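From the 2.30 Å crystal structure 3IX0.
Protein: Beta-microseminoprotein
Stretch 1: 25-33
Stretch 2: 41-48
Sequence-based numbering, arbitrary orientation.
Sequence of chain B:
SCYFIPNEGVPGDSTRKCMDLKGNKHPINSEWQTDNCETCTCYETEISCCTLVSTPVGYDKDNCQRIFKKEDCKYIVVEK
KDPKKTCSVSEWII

Stretch 1 25-33: KHPINSEWQ
Stretch 2 (41-48) TCYETEIS

Cys42 is the centre of this contact. Its CA-to-CB bond points toward stretch 1, chi1 is t (164°), and the sulfur, covalently bonded elsewhere in the structure, settles against the turn: SG lies 3.5 Å from Pro27 O, 3.8 Å from Ile28 CA and 4.0 Å from Ile28 CD1. Trp32 covers the same residue with its ring. From a sideways CB, chi1 p (72°) and chi2 101° bring Trp32 CZ3 to 3.8 Å from Cys42 CB and Trp32 CH2 to 4.3 Å from Ile47 CG2; Ile47 is m,t. Ile28, m,m, also starts sideways, and its CG2 reaches 3.5 Å from Glu44 OE2, where the apolar centre meets a carboxylate.

The backbones run antiparallel. Glu31 pairs with Thr41 as a non-hydrogen-bonded bridge, CA to CA 4.4 Å, with both side chains on one face; Glu31 CG stays 4.1 Å from Thr41 OG1 while Glu31 OE2 lies 6.0 Å from Thr41 OG1. Beside this pair, Cys42 N donates to Ser30 O at 3.0 Å and a nearly straight 173°, and Thr41 CA adds a CA-H...O contact to the same Ser30 O at 3.5 Å. Asn29 N donates to Cys42 O at 2.7 Å, more bent at 132°.

A type II turn from Pro27 to Ser30 presents these groups: Ile28 at phi/psi -55/138, Asn29 at 69/22. Pro27 O accepts both Ser30 N at 3.0 Å and Ser30 OG (chi1 p) at 2.9 Å, so the side chain reinforces the turn. Stretch 2 folds back on itself, Thr41 N donating a hydrogen bond to Ser48 O at 2.8 Å and Tyr43 N one to Glu46 O at 2.8 Å.

At the polar edge, Asn29 (chi1 m) places OD1 3.9 Å from Tyr43 CD2. A water donates to Asn29 OD1 at 2.9 Å and accepts from Glu44 N at 3.1 Å, linking groups without a direct bond.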

# COMPACT_ATOMS: atom_id res chain seq x y z
N LYS B 25 -4.39 11.36 -20.89
CA LYS B 25 -5.38 10.30 -20.89
C LYS B 25 -4.71 8.96 -21.08
O LYS B 25 -3.77 8.82 -21.88
CB LYS B 25 -6.42 10.51 -21.99
CG LYS B 25 -7.29 11.74 -21.78
CD LYS B 25 -8.25 11.94 -22.92
CE LYS B 25 -7.59 12.69 -24.07
NZ LYS B 25 -8.60 13.13 -25.08
N HIS B 26 -5.21 7.97 -20.36
CA HIS B 26 -4.64 6.65 -20.36
C HIS B 26 -5.67 5.61 -20.76
O HIS B 26 -6.83 5.70 -20.38
CB HIS B 26 -4.09 6.31 -18.98
CG HIS B 26 -3.11 7.31 -18.46
ND1 HIS B 26 -1.75 7.09 -18.47
CD2 HIS B 26 -3.28 8.55 -17.94
CE1 HIS B 26 -1.13 8.13 -17.97
NE2 HIS B 26 -2.04 9.04 -17.64
N PRO B 27 -5.23 4.62 -21.52
CA PRO B 27 -6.09 3.53 -21.97
C PRO B 27 -6.60 2.70 -20.79
O PRO B 27 -5.89 2.51 -19.79
CB PRO B 27 -5.16 2.69 -22.86
CG PRO B 27 -3.99 3.58 -23.17
CD PRO B 27 -3.84 4.48 -21.99
N ILE B 28 -7.83 2.21 -20.91
CA ILE B 28 -8.37 1.29 -19.92
C ILE B 28 -7.39 0.14 -19.82
O ILE B 28 -6.86 -0.31 -20.83
CB ILE B 28 -9.78 0.79 -20.32
CG1 ILE B 28 -10.75 1.96 -20.44
CG2 ILE B 28 -10.33 -0.15 -19.28
CD1 ILE B 28 -11.07 2.60 -19.11
N ASN B 29 -7.13 -0.30 -18.60
CA ASN B 29 -6.15 -1.36 -18.29
C ASN B 29 -4.68 -1.03 -18.51
O ASN B 29 -3.86 -1.94 -18.64
CB ASN B 29 -6.52 -2.67 -18.98
CG ASN B 29 -7.86 -3.20 -18.53
OD1 ASN B 29 -8.23 -3.05 -17.36
ND2 ASN B 29 -8.60 -3.81 -19.45
N SER B 30 -4.32 0.24 -18.52
CA SER B 30 -2.90 0.58 -18.65
C SER B 30 -2.28 1.07 -17.34
O SER B 30 -2.98 1.61 -16.47
CB SER B 30 -2.68 1.63 -19.74
OG SER B 30 -3.03 2.91 -19.28
N GLU B 31 -0.97 0.88 -17.22
CA GLU B 31 -0.21 1.34 -16.05
C GLU B 31 0.74 2.45 -16.47
O GLU B 31 1.26 2.44 -17.58
CB GLU B 31 0.57 0.17 -15.43
CG GLU B 31 1.42 0.54 -14.21
CD GLU B 31 2.80 1.08 -14.56
OE1 GLU B 31 3.27 0.85 -15.70
OE2 GLU B 31 3.44 1.74 -13.70
N TRP B 32 0.94 3.43 -15.60
CA TRP B 32 1.98 4.44 -15.82
C TRP B 32 2.66 4.86 -14.53
O TRP B 32 2.12 4.69 -13.44
CB TRP B 32 1.42 5.67 -16.52
CG TRP B 32 0.51 6.56 -15.68
CD1 TRP B 32 0.85 7.74 -15.08
CD2 TRP B 32 -0.89 6.36 -15.40
NE1 TRP B 32 -0.24 8.27 -14.43
CE2 TRP B 32 -1.32 7.45 -14.62
CE3 TRP B 32 -1.81 5.36 -15.73
CZ2 TRP B 32 -2.63 7.56 -14.15
CZ3 TRP B 32 -3.11 5.47 -15.26
CH2 TRP B 32 -3.51 6.57 -14.48
N GLN B 33 3.86 5.40 -14.65
CA GLN B 33 4.53 5.97 -13.50
C GLN B 33 4.34 7.48 -13.56
O GLN B 33 4.37 8.09 -14.64
CB GLN B 33 6.01 5.58 -13.50
CG GLN B 33 6.24 4.07 -13.58
CD GLN B 33 7.72 3.70 -13.47
OE1 GLN B 33 8.51 4.37 -12.78
NE2 GLN B 33 8.11 2.62 -14.16
N THR B 41 -2.74 2.76 -12.04
CA THR B 41 -3.38 1.89 -13.01
C THR B 41 -4.80 2.35 -13.30
O THR B 41 -5.56 2.66 -12.40
CB THR B 41 -3.39 0.43 -12.52
OG1 THR B 41 -2.07 0.04 -12.13
CG2 THR B 41 -3.90 -0.52 -13.63
N CYS B 42 -5.13 2.42 -14.59
CA CYS B 42 -6.44 2.87 -15.02
C CYS B 42 -7.36 1.67 -15.29
O CYS B 42 -7.05 0.82 -16.10
CB CYS B 42 -6.29 3.67 -16.31
SG CYS B 42 -7.85 3.90 -17.20
N TYR B 43 -8.49 1.61 -14.60
CA TYR B 43 -9.48 0.58 -14.90
C TYR B 43 -10.79 1.21 -15.30
O TYR B 43 -11.07 2.39 -15.03
CB TYR B 43 -9.77 -0.33 -13.69
CG TYR B 43 -8.56 -0.96 -13.06
CD1 TYR B 43 -7.92 -0.35 -11.99
CD2 TYR B 43 -8.06 -2.17 -13.53
CE1 TYR B 43 -6.81 -0.92 -11.40
CE2 TYR B 43 -6.94 -2.74 -12.95
CZ TYR B 43 -6.32 -2.12 -11.89
OH TYR B 43 -5.21 -2.69 -11.30
N GLU B 44 -11.61 0.36 -15.91
CA GLU B 44 -12.97 0.69 -16.27
C GLU B 44 -13.63 1.54 -15.18
O GLU B 44 -14.05 2.66 -15.44
CB GLU B 44 -13.74 -0.61 -16.49
CG GLU B 44 -14.95 -0.49 -17.37
CD GLU B 44 -14.60 -0.04 -18.78
OE1 GLU B 44 -15.13 1.01 -19.21
OE2 GLU B 44 -13.80 -0.74 -19.44
N THR B 45 -13.67 1.04 -13.95
CA THR B 45 -14.45 1.72 -12.92
C THR B 45 -13.63 2.41 -11.84
O THR B 45 -14.20 3.04 -10.96
CB THR B 45 -15.41 0.74 -12.24
OG1 THR B 45 -14.65 -0.32 -11.66
CG2 THR B 45 -16.38 0.18 -13.27
N GLU B 46 -12.31 2.32 -11.91
CA GLU B 46 -11.49 2.89 -10.86
C GLU B 46 -10.09 3.24 -11.31
O GLU B 46 -9.61 2.74 -12.32
CB GLU B 46 -11.41 1.92 -9.67
CG GLU B 46 -10.82 0.56 -10.00
CD GLU B 46 -10.69 -0.34 -8.76
OE1 GLU B 46 -11.29 -0.02 -7.71
OE2 GLU B 46 -9.97 -1.36 -8.84
N ILE B 47 -9.43 4.10 -10.54
CA ILE B 47 -8.04 4.40 -10.71
C ILE B 47 -7.36 4.13 -9.38
O ILE B 47 -7.85 4.56 -8.33
CB ILE B 47 -7.81 5.87 -11.09
CG1 ILE B 47 -8.60 6.24 -12.36
CG2 ILE B 47 -6.33 6.14 -11.32
CD1 ILE B 47 -8.70 7.73 -12.58
N SER B 48 -6.25 3.41 -9.42
CA SER B 48 -5.44 3.22 -8.23
C SER B 48 -4.06 3.83 -8.44
O SER B 48 -3.50 3.78 -9.53
CB SER B 48 -5.32 1.73 -7.92
OG SER B 48 -4.55 1.08 -8.92
O HOH W 1 -10.80 -2.58 -16.09